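Local structure of Thiol:disulfide interchange protein DsbA (Pseudomonas aeruginosa, 4ZL9) at residues E31-G36 and R62-F67. The protein probably forms disulfide bonds in other proteins of the periplasm by passing on its own redox-active disulfide. The protein carries 1 engineered substitution. Sequence-based numbering, arbitrary orientation.
Sequences ELFWYG and RLPALF
E31–F33 and R62–P64 pair as parallel β-strands, the two strands of the β-α-β crossover that runs through helix 38-52 in the thioredoxin fold; R62–P64 ends the outermost strand on this side of the sheet. The backbones interlock through three hydrogen bonds: L63 N to E31 O (2.9 Å), F33 N back to L63 O (3.1 Å), and A65 N to F33 O (2.9 Å), the last carrying the pairing one residue past the strand. Side chains of E31, F33, R62 and P64 share one face, where E31 and R62 lie against helix 38-52 and F33 against F95 of helix 87-99. There E31 and R62 lie side by side and form a salt bridge, E31 OE1 to R62 NE at 3.1 Å. The bond is weak and bent, 120° at the hydrogen; the carboxylate and guanidinium planes stand 59° apart. R62 NH2 makes its stronger salt bridge to E44 of helix 38-52, so the guanidinium probably balances both carboxylates. F33 lies across the arginine chain: with CG lodged between the backbone N and carbonyl carbon (chi1 81°), its ring swings over toward the neighbouring strand. R62 CD sits over one ring face, near the rim, in a CH-π contact, while F33 CE1 meets P64 CB at 4.2 Å. F78 meets the same ring edge-to-face, and the side chain of F33 also touches the CxxC motif at the start of helix 38-52, whose cysteines are the predicted redox-active pair. The other face of the sheet carries L32 and L63, which point the same way against helix 132-148. They reach each other by different first torsions, CG anti to the backbone N in L63 and anti to the carbonyl carbon in L32, and the two CD2 methyls meet at 3.9 Å.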
ATOM      1  N   GLU A  31      -0.149   3.455  -2.417  1.00  5.98           N
ATOM      2  CA  GLU A  31      -1.355   2.638  -2.607  1.00  6.81           C
ATOM      3  C   GLU A  31      -1.763   2.045  -1.281  1.00  9.05           C
ATOM      4  O   GLU A  31      -1.028   1.241  -0.712  1.00  8.40           O
ATOM      5  CB  GLU A  31      -1.126   1.495  -3.577  1.00  8.90           C
ATOM      6  CG  GLU A  31      -2.454   0.778  -3.863  1.00  9.26           C
ATOM      7  CD  GLU A  31      -2.335  -0.636  -4.369  1.00 12.54           C
ATOM      8  OE1 GLU A  31      -1.214  -1.143  -4.483  1.00 14.43           O
ATOM      9  OE2 GLU A  31      -3.418  -1.246  -4.638  1.00 11.59           O
ATOM     10  N   LEU A  32      -2.962   2.425  -0.830  1.00  9.50           N
ATOM     11  CA  LEU A  32      -3.547   1.878   0.386  1.00  7.95           C
ATOM     12  C   LEU A  32      -4.275   0.649  -0.073  1.00 11.56           C
ATOM     13  O   LEU A  32      -4.996   0.676  -1.070  1.00 11.87           O
ATOM     14  CB  LEU A  32      -4.484   2.868   1.075  1.00  8.82           C
ATOM     15  CG  LEU A  32      -3.726   4.052   1.734  1.00  9.58           C
ATOM     16  CD1 LEU A  32      -3.695   5.196   0.793  1.00 15.51           C
ATOM     17  CD2 LEU A  32      -4.369   4.463   3.059  1.00 14.76           C
ATOM     18  N   PHE A  33      -4.068  -0.439   0.643  1.00  7.28           N
ATOM     19  CA  PHE A  33      -4.586  -1.727   0.193  1.00 11.08           C
ATOM     20  C   PHE A  33      -4.832  -2.633   1.380  1.00 10.00           C
ATOM     21  O   PHE A  33      -4.456  -2.326   2.506  1.00 11.06           O
ATOM     22  CB  PHE A  33      -3.600  -2.403  -0.764  1.00 12.02           C
ATOM     23  CG  PHE A  33      -2.487  -3.099  -0.064  1.00 10.22           C
ATOM     24  CD1 PHE A  33      -1.536  -2.375   0.636  1.00 11.52           C
ATOM     25  CD2 PHE A  33      -2.392  -4.481  -0.077  1.00 10.91           C
ATOM     26  CE1 PHE A  33      -0.542  -3.012   1.323  1.00 12.30           C
ATOM     27  CE2 PHE A  33      -1.397  -5.116   0.606  1.00 15.57           C
ATOM     28  CZ  PHE A  33      -0.466  -4.384   1.307  1.00 14.40           C
ATOM     29  N   TRP A  34      -5.473  -3.754   1.106  1.00  9.05           N
ATOM     30  CA  TRP A  34      -5.606  -4.865   2.042  1.00  9.85           C
ATOM     31  C   TRP A  34      -5.401  -6.132   1.219  1.00  9.18           C
ATOM     32  O   TRP A  34      -5.974  -6.271   0.133  1.00  9.93           O
ATOM     33  CB  TRP A  34      -6.987  -4.872   2.712  1.00 10.71           C
ATOM     34  CG  TRP A  34      -7.327  -6.128   3.424  1.00 11.89           C
ATOM     35  CD1 TRP A  34      -6.504  -6.900   4.209  1.00 10.18           C
ATOM     36  CD2 TRP A  34      -8.605  -6.790   3.421  1.00 10.34           C
ATOM     37  NE1 TRP A  34      -7.199  -7.989   4.683  1.00 10.85           N
ATOM     38  CE2 TRP A  34      -8.480  -7.943   4.210  1.00 10.89           C
ATOM     39  CE3 TRP A  34      -9.830  -6.513   2.826  1.00 12.31           C
ATOM     40  CZ2 TRP A  34      -9.542  -8.819   4.425  1.00 11.58           C
ATOM     41  CZ3 TRP A  34     -10.878  -7.373   3.054  1.00 11.41           C
ATOM     42  CH2 TRP A  34     -10.723  -8.516   3.829  1.00 13.42           C
ATOM     43  N   TYR A  35      -4.569  -7.039   1.713  1.00  8.96           N
ATOM     44  CA  TYR A  35      -4.263  -8.256   0.991  1.00  9.31           C
ATOM     45  C   TYR A  35      -5.521  -9.044   0.646  1.00 12.84           C
ATOM     46  O   TYR A  35      -5.544  -9.737  -0.342  1.00 11.45           O
ATOM     47  CB  TYR A  35      -3.394  -9.165   1.827  1.00 12.73           C
ATOM     48  CG  TYR A  35      -1.890  -8.893   1.844  1.00 11.55           C
ATOM     49  CD1 TYR A  35      -1.160  -8.727   0.671  1.00 11.21           C
ATOM     50  CD2 TYR A  35      -1.209  -8.886   3.044  1.00 11.30           C
ATOM     51  CE1 TYR A  35       0.217  -8.524   0.712  1.00 13.36           C
ATOM     52  CE2 TYR A  35       0.160  -8.693   3.099  1.00 13.93           C
ATOM     53  CZ  TYR A  35       0.869  -8.519   1.935  1.00 11.76           C
ATOM     54  OH  TYR A  35       2.234  -8.326   2.043  1.00 16.19           O
ATOM     55  N   GLY A  36      -6.552  -8.937   1.475  1.00  9.75           N
ATOM     56  CA  GLY A  36      -7.755  -9.719   1.296  1.00 10.37           C
ATOM     57  C   GLY A  36      -8.837  -9.102   0.430  1.00 10.16           C
ATOM     58  O   GLY A  36      -9.906  -9.682   0.257  1.00 10.77           O
ATOM     59  N   ARG A  62       3.540   0.845  -0.674  1.00  9.64           N
ATOM     60  CA  ARG A  62       2.244   0.282  -0.303  1.00 10.17           C
ATOM     61  C   ARG A  62       2.015   0.503   1.172  1.00 13.18           C
ATOM     62  O   ARG A  62       2.948   0.324   1.974  1.00 10.94           O
ATOM     63  CB  ARG A  62       2.207  -1.212  -0.574  1.00 12.18           C
ATOM     64  CG  ARG A  62       1.984  -1.555  -2.026  1.00 17.99           C
ATOM     65  CD  ARG A  62       1.358  -2.919  -2.143  1.00 25.99           C
ATOM     66  NE  ARG A  62       0.976  -3.189  -3.518  1.00 29.95           N
ATOM     67  CZ  ARG A  62       1.849  -3.393  -4.491  1.00 23.15           C
ATOM     68  NH1 ARG A  62       3.154  -3.368  -4.242  1.00 24.67           N
ATOM     69  NH2 ARG A  62       1.419  -3.633  -5.717  1.00 23.61           N
ATOM     70  N   LEU A  63       0.771   0.822   1.542  1.00 11.10           N
ATOM     71  CA  LEU A  63       0.408   1.095   2.936  1.00  7.99           C
ATOM     72  C   LEU A  63      -0.841   0.313   3.236  1.00  8.81           C
ATOM     73  O   LEU A  63      -1.842   0.492   2.555  1.00  9.56           O
ATOM     74  CB  LEU A  63       0.125   2.578   3.138  1.00 10.51           C
ATOM     75  CG  LEU A  63      -0.117   3.035   4.580  1.00 20.50           C
ATOM     76  CD1 LEU A  63       1.196   3.138   5.321  1.00 28.20           C
ATOM     77  CD2 LEU A  63      -0.821   4.373   4.564  1.00 20.13           C
ATOM     78  N   PRO A  64      -0.763  -0.591   4.214  1.00  8.85           N
ATOM     79  CA  PRO A  64      -1.930  -1.423   4.499  1.00  9.90           C
ATOM     80  C   PRO A  64      -2.965  -0.581   5.220  1.00  9.00           C
ATOM     81  O   PRO A  64      -2.599   0.242   6.062  1.00  9.60           O
ATOM     82  CB  PRO A  64      -1.359  -2.500   5.409  1.00 12.05           C
ATOM     83  CG  PRO A  64      -0.267  -1.836   6.136  1.00 15.73           C
ATOM     84  CD  PRO A  64       0.365  -0.923   5.106  1.00  9.79           C
ATOM     85  N   ALA A  65      -4.236  -0.756   4.879  1.00 10.17           N
ATOM     86  CA  ALA A  65      -5.295  -0.033   5.549  1.00  9.83           C
ATOM     87  C   ALA A  65      -5.670  -0.818   6.793  1.00  9.86           C
ATOM     88  O   ALA A  65      -6.140  -1.958   6.678  1.00 11.20           O
ATOM     89  CB  ALA A  65      -6.495   0.092   4.624  1.00 11.71           C
ATOM     90  N   LEU A  66      -5.447  -0.229   7.967  1.00 10.36           N
ATOM     91  CA  LEU A  66      -5.704  -0.915   9.215  1.00 16.51           C
ATOM     92  C   LEU A  66      -7.100  -0.548   9.723  1.00 15.50           C
ATOM     93  O   LEU A  66      -7.255   0.261  10.657  1.00 16.94           O
ATOM     94  CB  LEU A  66      -4.631  -0.531  10.229  1.00 12.28           C
ATOM     95  CG  LEU A  66      -3.205  -0.728   9.689  1.00 15.07           C
ATOM     96  CD1 LEU A  66      -2.189  -0.189  10.675  1.00 14.07           C
ATOM     97  CD2 LEU A  66      -2.925  -2.204   9.358  1.00 15.19           C
ATOM     98  N   PHE A  67      -8.112  -1.161   9.116  1.00 10.80           N
ATOM     99  CA  PHE A  67      -9.507  -0.763   9.355  1.00 12.47           C
ATOM    100  C   PHE A  67     -10.210  -1.734  10.304  1.00 16.45           C
ATOM    101  O   PHE A  67     -11.445  -1.779  10.371  1.00 18.91           O
ATOM    102  CB  PHE A  67     -10.238  -0.651   8.029  1.00 14.45           C
ATOM    103  CG  PHE A  67      -9.802   0.527   7.193  1.00 20.79           C
ATOM    104  CD1 PHE A  67      -8.848   1.414   7.668  1.00 13.86           C
ATOM    105  CD2 PHE A  67     -10.363   0.752   5.952  1.00 22.18           C
ATOM    106  CE1 PHE A  67      -8.442   2.487   6.909  1.00 15.77           C
ATOM    107  CE2 PHE A  67      -9.968   1.834   5.182  1.00 21.51           C
ATOM    108  CZ  PHE A  67      -9.009   2.698   5.665  1.00 20.34           C
TER